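Local coordinates for protein alpha-galactosidase (Thermus thermophilus, PDB 6LCJ) that probably hydrolyses terminal alpha-galactosyl groups of galactosides and assembles as a hexamer, at residues 351-356 / 395-400; 51-56 / 337-342; 98-103 / 135-140. One frame throughout, in Å; residues are numbered along the deposited sequence.

Contact 1 (351-356 / 395-400)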
loop_
_atom_site.group_PDB
_atom_site.type_symbol
_atom_site.label_atom_id
_atom_site.label_comp_id
_atom_site.label_asym_id
_atom_site.label_seq_id
_atom_site.Cartn_x
_atom_site.Cartn_y
_atom_site.Cartn_z
ATOM N N ASP E 351 29.216 40.087 12.024
ATOM C CA ASP E 351 28.942 41.358 12.688
ATOM C C ASP E 351 27.444 41.566 12.861
ATOM O O ASP E 351 26.992 41.998 13.926
ATOM C CB ASP E 351 29.526 42.523 11.884
ATOM C CG ASP E 351 31.007 42.355 11.612
ATOM O OD1 ASP E 351 31.778 42.471 12.574
ATOM O OD2 ASP E 351 31.393 42.087 10.447
ATOM N N GLY E 352 26.677 41.259 11.824
ATOM C CA GLY E 352 25.232 41.263 11.901
ATOM C C GLY E 352 24.693 39.911 11.467
ATOM O O GLY E 352 25.260 39.250 10.586
ATOM N N LEU E 353 23.598 39.494 12.109
ATOM C CA LEU E 353 23.008 38.182 11.873
ATOM C C LEU E 353 21.497 38.322 11.733
ATOM O O LEU E 353 20.833 38.825 12.642
ATOM C CB LEU E 353 23.363 37.218 13.004
ATOM C CG LEU E 353 22.789 35.805 12.927
ATOM C CD1 LEU E 353 23.447 35.044 11.820
ATOM C CD2 LEU E 353 22.960 35.055 14.245
ATOM N N ARG E 354 20.960 37.879 10.603
ATOM C CA ARG E 354 19.512 37.800 10.445
ATOM C C ARG E 354 18.972 36.664 11.304
ATOM O O ARG E 354 19.523 35.563 11.300
ATOM C CB ARG E 354 19.149 37.594 8.977
ATOM C CG ARG E 354 19.350 38.851 8.110
ATOM C CD ARG E 354 18.068 39.680 7.993
ATOM N NE ARG E 354 16.943 38.792 7.774
ATOM C CZ ARG E 354 16.507 38.406 6.578
ATOM N NH1 ARG E 354 17.065 38.872 5.462
ATOM N NH2 ARG E 354 15.495 37.550 6.499
ATOM N N VAL E 355 17.912 36.943 12.070
ATOM C CA VAL E 355 17.349 35.990 13.021
ATOM C C VAL E 355 15.928 35.573 12.671
ATOM O O VAL E 355 15.310 34.832 13.436
ATOM C CB VAL E 355 17.389 36.536 14.465
ATOM C CG1 VAL E 355 18.809 36.610 14.976
ATOM C CG2 VAL E 355 16.729 37.890 14.508
ATOM N N GLY E 356 15.388 36.022 11.551
ATOM C CA GLY E 356 14.085 35.573 11.135
ATOM C C GLY E 356 13.926 35.466 9.631
ATOM O O GLY E 356 14.758 35.938 8.841
ATOM N N GLU E 395 23.582 39.953 22.902
ATOM C CA GLU E 395 24.842 39.826 23.613
ATOM C C GLU E 395 26.001 39.497 22.674
ATOM O O GLU E 395 27.153 39.845 22.959
ATOM C CB GLU E 395 24.691 38.730 24.668
ATOM C CG GLU E 395 25.956 38.422 25.437
ATOM C CD GLU E 395 26.315 39.508 26.444
ATOM O OE1 GLU E 395 25.451 40.377 26.752
ATOM O OE2 GLU E 395 27.472 39.483 26.932
ATOM N N ASN E 396 25.728 38.818 21.560
ATOM C CA ASN E 396 26.776 38.165 20.796
ATOM C C ASN E 396 26.989 38.719 19.403
ATOM O O ASN E 396 28.030 38.448 18.810
ATOM C CB ASN E 396 26.485 36.661 20.676
ATOM C CG ASN E 396 26.200 36.018 22.013
ATOM O OD1 ASN E 396 25.087 36.102 22.525
ATOM N ND2 ASN E 396 27.206 35.370 22.590
ATOM N N VAL E 397 26.039 39.490 18.859
ATOM C CA VAL E 397 26.112 39.936 17.479
ATOM C C VAL E 397 25.059 41.016 17.310
ATOM O O VAL E 397 24.117 41.097 18.099
ATOM C CB VAL E 397 25.882 38.738 16.515
ATOM C CG1 VAL E 397 24.492 38.165 16.698
ATOM C CG2 VAL E 397 26.113 39.135 15.060
ATOM N N HIS E 398 25.226 41.862 16.299
ATOM C CA HIS E 398 24.153 42.752 15.893
ATOM C C HIS E 398 23.008 41.925 15.326
ATOM O O HIS E 398 23.162 41.251 14.300
ATOM C CB HIS E 398 24.648 43.757 14.862
ATOM C CG HIS E 398 25.701 44.671 15.394
ATOM N ND1 HIS E 398 26.556 45.381 14.577
ATOM C CD2 HIS E 398 26.056 44.964 16.670
ATOM C CE1 HIS E 398 27.382 46.087 15.332
ATOM N NE2 HIS E 398 27.096 45.857 16.602
ATOM N N VAL E 399 21.860 41.981 15.995
ATOM C CA VAL E 399 20.706 41.183 15.615
ATOM C C VAL E 399 19.896 41.960 14.586
ATOM O O VAL E 399 19.384 43.050 14.871
ATOM C CB VAL E 399 19.862 40.831 16.844
ATOM C CG1 VAL E 399 18.522 40.267 16.408
ATOM C CG2 VAL E 399 20.630 39.851 17.712
ATOM N N ASP E 400 19.800 41.408 13.380
ATOM C CA ASP E 400 19.092 42.068 12.296
ATOM C C ASP E 400 17.657 41.562 12.214
ATOM O O ASP E 400 17.450 40.387 11.896
ATOM C CB ASP E 400 19.821 41.816 10.986
ATOM C CG ASP E 400 19.180 42.531 9.815
ATOM O OD1 ASP E 400 18.232 43.334 10.046
ATOM O OD2 ASP E 400 19.640 42.302 8.662
HETATM O O HOH W 1 16.007 38.819 10.509
#
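Two short strands, 352-354 and 398-400, run parallel with a 31° twist. Three backbone hydrogen bonds join them. His398 N donates to Asp351 O at 3.0 Å, and Leu353 N donates to His398 O at 2.8 Å. Asp400 N meets Leu353 O at 2.9 Å from above the carbonyl plane. Val355 N adds a weak bond to Asp400 O. Arg354 and Asp400 share one face of the sheet and run alongside each other in the same direction. Arg354 CB leaves with CG anti to the carbonyl carbon (chi1 -73°). CG then passes Asp400 OD2 at 3.5 Å, and CD comes to 3.1 Å of the same oxygen. The chain bends at chi2 and chi3, so the charged head turns away from this carboxylate. The two planar groups stand 81° apart, and no salt bridge forms between them. NE donates in plane to a water at 2.9 Å, which also accepts from Gly356 N and donates to Asp400 O. NH2 donates to Gly356 O at 2.9 Å and makes a salt bridge with Asp358. Asp400 OD1 has its hydrogen-bond partner in Asp402, just beyond the strand. Just past the end of strand 352-354, Val355 CG2 packs against Val399 CG1 at 3.5 Å, the side chains crossing at about a right angle. This is the pairing of neighbouring strands, the sixth and seventh, in a TIM barrel.

Contact 2 (51-56 / 337-342)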
loop_
_atom_site.group_PDB
_atom_site.type_symbol
_atom_site.label_atom_id
_atom_site.label_comp_id
_atom_site.label_asym_id
_atom_site.label_seq_id
_atom_site.Cartn_x
_atom_site.Cartn_y
_atom_site.Cartn_z
ATOM N N GLN E 51 18.646 27.842 11.245
ATOM C CA GLN E 51 19.217 28.981 10.545
ATOM C C GLN E 51 18.283 30.193 10.635
ATOM O O GLN E 51 17.208 30.150 11.245
ATOM C CB GLN E 51 19.551 28.610 9.083
ATOM C CG GLN E 51 18.433 27.939 8.317
ATOM C CD GLN E 51 18.144 28.616 6.987
ATOM O OE1 GLN E 51 18.142 29.847 6.900
ATOM N NE2 GLN E 51 17.886 27.814 5.945
ATOM N N SER E 52 18.728 31.290 10.017
ATOM C CA SER E 52 18.031 32.580 10.081
ATOM C C SER E 52 16.534 32.451 9.833
ATOM O O SER E 52 15.722 32.915 10.638
ATOM C CB SER E 52 18.642 33.534 9.058
ATOM O OG SER E 52 19.945 33.925 9.459
ATOM N N TRP E 53 16.151 31.819 8.719
ATOM C CA TRP E 53 14.749 31.727 8.327
ATOM C C TRP E 53 13.981 30.697 9.150
ATOM O O TRP E 53 12.744 30.724 9.155
ATOM C CB TRP E 53 14.647 31.401 6.823
ATOM C CG TRP E 53 15.474 32.341 5.976
ATOM C CD1 TRP E 53 15.684 33.675 6.202
ATOM C CD2 TRP E 53 16.225 32.016 4.799
ATOM N NE1 TRP E 53 16.506 34.197 5.242
ATOM C CE2 TRP E 53 16.857 33.203 4.366
ATOM C CE3 TRP E 53 16.422 30.841 4.062
ATOM C CZ2 TRP E 53 17.678 33.247 3.225
ATOM C CZ3 TRP E 53 17.252 30.893 2.919
ATOM C CH2 TRP E 53 17.854 32.085 2.518
ATOM N N SER E 54 14.679 29.812 9.855
ATOM C CA SER E 54 14.020 28.719 10.563
ATOM C C SER E 54 13.136 29.232 11.700
ATOM O O SER E 54 13.358 30.308 12.258
ATOM C CB SER E 54 15.057 27.742 11.116
ATOM O OG SER E 54 15.713 27.073 10.060
ATOM N N LEU E 55 12.123 28.440 12.036
ATOM C CA LEU E 55 11.225 28.799 13.121
ATOM C C LEU E 55 11.925 28.692 14.471
ATOM O O LEU E 55 12.532 27.661 14.794
ATOM C CB LEU E 55 9.993 27.901 13.113
ATOM C CG LEU E 55 9.086 28.182 14.319
ATOM C CD1 LEU E 55 8.103 29.296 14.023
ATOM C CD2 LEU E 55 8.371 26.923 14.804
ATOM N N ALA E 56 11.834 29.758 15.261
ATOM C CA ALA E 56 12.157 29.729 16.679
ATOM C C ALA E 56 10.914 30.165 17.443
ATOM O O ALA E 56 10.424 31.285 17.241
ATOM C CB ALA E 56 13.340 30.643 16.999
ATOM N N LEU E 337 27.267 40.836 7.236
ATOM C CA LEU E 337 25.916 40.510 7.651
ATOM C C LEU E 337 25.626 39.094 7.180
ATOM O O LEU E 337 25.642 38.832 5.971
ATOM C CB LEU E 337 24.905 41.489 7.053
ATOM C CG LEU E 337 23.441 41.111 7.324
ATOM C CD1 LEU E 337 23.091 41.319 8.792
ATOM C CD2 LEU E 337 22.496 41.894 6.441
ATOM N N PHE E 338 25.388 38.183 8.129
ATOM C CA PHE E 338 25.094 36.783 7.820
ATOM C C PHE E 338 23.593 36.594 7.642
ATOM O O PHE E 338 22.807 37.003 8.505
ATOM C CB PHE E 338 25.593 35.847 8.927
ATOM C CG PHE E 338 27.082 35.555 8.878
ATOM C CD1 PHE E 338 27.978 36.465 8.322
ATOM C CD2 PHE E 338 27.586 34.384 9.425
ATOM C CE1 PHE E 338 29.338 36.212 8.315
ATOM C CE2 PHE E 338 28.953 34.119 9.414
ATOM C CZ PHE E 338 29.826 35.034 8.859
ATOM N N CYS E 339 23.205 35.946 6.544
ATOM C CA CYS E 339 21.802 35.719 6.222
ATOM C C CYS E 339 21.614 34.263 5.800
ATOM O O CYS E 339 22.517 33.652 5.224
ATOM C CB CYS E 339 21.324 36.693 5.098
ATOM S SG CYS E 339 19.482 36.737 4.823
ATOM N N GLY E 340 20.433 33.707 6.087
ATOM C CA GLY E 340 20.161 32.312 5.762
ATOM C C GLY E 340 21.128 31.364 6.429
ATOM O O GLY E 340 21.463 30.300 5.878
ATOM N N ALA E 341 21.581 31.726 7.597
ATOM C CA ALA E 341 22.797 31.190 8.143
ATOM C C ALA E 341 22.517 30.406 9.408
ATOM O O ALA E 341 21.638 30.790 10.193
ATOM C CB ALA E 341 23.788 32.324 8.456
ATOM N N PRO E 342 23.254 29.320 9.631
ATOM C CA PRO E 342 23.259 28.683 10.952
ATOM C C PRO E 342 23.432 29.717 12.050
ATOM O O PRO E 342 24.452 30.409 12.109
ATOM C CB PRO E 342 24.463 27.742 10.872
ATOM C CG PRO E 342 24.577 27.436 9.418
ATOM C CD PRO E 342 24.243 28.715 8.727
#
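A loop of the N-terminal beta domain here meets the C-terminal end of a TIM-barrel strand. Residues 51-56 link strands 44-48 and 56-59, and Gln51 to Ser54 form a type I beta turn. Residues 337-342 carry strand 335-338 into the loop that follows it. The polar contacts come first. Ser52 N donates weakly to Ala341 O at 3.0 Å, with a bent N-H...O angle of 129°. Ala341 N returns a straight but long and weak bond to Ser52 OG at 3.3 Å. The serine hydroxyl sits anti to its own carbonyl carbon, and its strongest partner is Arg354 O of the next barrel strand. Gln51 CA also makes a close CA-H...O contact with Ala341 O at 3.0 Å. Inside the turn, Ser54 N bonds to Gln51 O at 2.9 Å. The Gln51 side chain folds back, so OE1 takes a weak bond from Trp53 N. Packing centres on the indole. Phe305 meets it edge-to-face, and Cys339 SG approaches obliquely, 3.9 Å from Trp53 NE1. Gln51 OE1 and Gly340 CA lie over the same face, both toward the rim. Gly340 has a positive phi of 59°, and its CA lies directly against the indole. This CA makes a CH-pi contact, 3.8 Å from the centroid of the Trp53 six-membered ring and 17° off the ring normal.

Contact 3 (98-103 / 135-140)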
loop_
_atom_site.group_PDB
_atom_site.type_symbol
_atom_site.label_atom_id
_atom_site.label_comp_id
_atom_site.label_asym_id
_atom_site.label_seq_id
_atom_site.Cartn_x
_atom_site.Cartn_y
_atom_site.Cartn_z
ATOM N N GLY E 98 8.080 25.639 32.910
ATOM C CA GLY E 98 7.271 25.335 34.066
ATOM C C GLY E 98 6.012 26.176 34.071
ATOM O O GLY E 98 5.981 27.283 33.518
ATOM N N PRO E 99 4.937 25.653 34.681
ATOM C CA PRO E 99 3.697 26.444 34.834
ATOM C C PRO E 99 3.896 27.881 35.321
ATOM O O PRO E 99 3.049 28.741 35.037
ATOM C CB PRO E 99 2.900 25.618 35.853
ATOM C CG PRO E 99 3.317 24.200 35.583
ATOM C CD PRO E 99 4.743 24.239 35.060
ATOM N N ASP E 100 4.997 28.171 36.020
ATOM C CA ASP E 100 5.250 29.467 36.632
ATOM C C ASP E 100 5.983 30.444 35.715
ATOM O O ASP E 100 6.387 31.518 36.177
ATOM C CB ASP E 100 6.060 29.274 37.907
ATOM C CG ASP E 100 7.225 28.324 37.706
ATOM O OD1 ASP E 100 7.042 27.307 36.996
ATOM O OD2 ASP E 100 8.323 28.599 38.250
ATOM N N GLY E 101 6.172 30.102 34.441
ATOM C CA GLY E 101 6.937 30.952 33.548
ATOM C C GLY E 101 8.443 30.895 33.721
ATOM O O GLY E 101 9.154 31.731 33.141
ATOM N N ARG E 102 8.957 29.958 34.509
ATOM C CA ARG E 102 10.390 29.733 34.548
ATOM C C ARG E 102 10.762 28.651 33.541
ATOM O O ARG E 102 9.965 27.759 33.227
ATOM C CB ARG E 102 10.840 29.367 35.960
ATOM C CG ARG E 102 10.610 30.519 36.942
ATOM C CD ARG E 102 11.432 30.398 38.211
ATOM N NE ARG E 102 11.031 29.242 39.005
ATOM C CZ ARG E 102 11.866 28.556 39.781
ATOM N NH1 ARG E 102 13.147 28.926 39.869
ATOM N NH2 ARG E 102 11.423 27.505 40.470
ATOM N N ALA E 103 11.976 28.756 33.006
ATOM C CA ALA E 103 12.432 27.878 31.938
ATOM C C ALA E 103 13.606 27.020 32.399
ATOM O O ALA E 103 14.516 27.500 33.078
ATOM C CB ALA E 103 12.833 28.687 30.708
ATOM N N LEU E 135 23.410 24.427 31.435
ATOM C CA LEU E 135 22.114 24.028 31.965
ATOM C C LEU E 135 21.729 24.994 33.067
ATOM O O LEU E 135 22.536 25.285 33.952
ATOM C CB LEU E 135 22.131 22.592 32.493
ATOM C CG LEU E 135 20.967 22.191 33.402
ATOM C CD1 LEU E 135 19.713 21.966 32.590
ATOM C CD2 LEU E 135 21.313 20.973 34.235
ATOM N N ALA E 136 20.501 25.489 33.009
ATOM C CA ALA E 136 20.063 26.522 33.923
ATOM C C ALA E 136 18.561 26.395 34.133
ATOM O O ALA E 136 17.840 25.858 33.288
ATOM C CB ALA E 136 20.428 27.910 33.391
ATOM N N TYR E 137 18.103 26.879 35.286
ATOM C CA TYR E 137 16.688 26.901 35.620
ATOM C C TYR E 137 16.402 28.213 36.328
ATOM O O TYR E 137 17.124 28.588 37.255
ATOM C CB TYR E 137 16.303 25.721 36.514
ATOM C CG TYR E 137 14.838 25.681 36.849
ATOM C CD1 TYR E 137 13.879 25.902 35.870
ATOM C CD2 TYR E 137 14.410 25.420 38.144
ATOM C CE1 TYR E 137 12.531 25.866 36.168
ATOM C CE2 TYR E 137 13.054 25.374 38.456
ATOM C CZ TYR E 137 12.120 25.600 37.465
ATOM O OH TYR E 137 10.777 25.555 37.770
ATOM N N GLY E 138 15.375 28.918 35.883
ATOM C CA GLY E 138 15.106 30.231 36.401
ATOM C C GLY E 138 14.166 30.987 35.502
ATOM O O GLY E 138 13.575 30.421 34.575
ATOM N N PRO E 139 13.995 32.284 35.772
ATOM C CA PRO E 139 13.177 33.125 34.892
ATOM C C PRO E 139 13.677 33.048 33.457
ATOM O O PRO E 139 14.882 33.000 33.202
ATOM C CB PRO E 139 13.346 34.531 35.482
ATOM C CG PRO E 139 13.742 34.310 36.886
ATOM C CD PRO E 139 14.535 33.039 36.915
ATOM N N GLU E 140 12.723 33.027 32.524
ATOM C CA GLU E 140 13.015 32.839 31.106
ATOM C C GLU E 140 14.131 33.761 30.624
ATOM O O GLU E 140 15.118 33.308 30.036
ATOM C CB GLU E 140 11.736 33.079 30.307
ATOM C CG GLU E 140 11.662 32.371 28.981
ATOM C CD GLU E 140 10.277 32.479 28.360
ATOM O OE1 GLU E 140 9.360 31.739 28.796
ATOM O OE2 GLU E 140 10.103 33.322 27.448
#
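The contact belongs to an antiparallel sheet of the N-terminal beta domain, where a hairpin turn and the start of strand 102-108 meet the chain leaving strand 132-137. Gly98 to Gly101 make a type I turn with a G1 bulge, closed by Gly98 N bonding to Arg102 O at 2.9 Å. Across the strands, Ala103 N donates to Gly138 O at 2.8 Å, nearly along the C=O axis. Gly138 N returns a longer bond to Ala103 O at 3.3 Å. Arg102 crosses Tyr137 at about a right angle. Tyr137 CE2 lies over one face of the Arg102 guanidinium, toward its rim, with Arg102 NH2 3.4 Å from Tyr137 CE2; the planes are 42° apart. NE makes a salt bridge with Asp100 OD2 at 2.9 Å, in the guanidinium plane, and NH1 bonds to Gly9 O. Tyr137 presents its edge to Ala103 O, with CD1 at 3.3 Å from that oxygen, and its ring also meets Phe40. The chain turns a corner at Gly138, and Pro139 is the N-cap of helix 140-149. Glu140, in the first turn of that helix, makes a salt bridge with Arg97 at the end of strand 93-97.

How the contacts relate
Contacts 1 and 2 are neighbours, with centres 10 Å apart. They share the barrel sheet, where strands 335-338 and 352-354 lie side by side. Gly352 O lies 2.7 Å from Phe338 N, a probable hydrogen bond between those strands. Arg354 O is 2.5 Å from Ser52 OG, so the N-terminal loop of contact 2 reaches the strand of contact 1. Arg354 NH1 also packs on Cys339 SG at 3.3 Å. Both contacts extend past the C-terminal strand ends, the side of a TIM barrel where the active site lies. Contact 3 is remote, in the beta domain. Its centre is about 25 Å from contact 1 and 26 Å from contact 2.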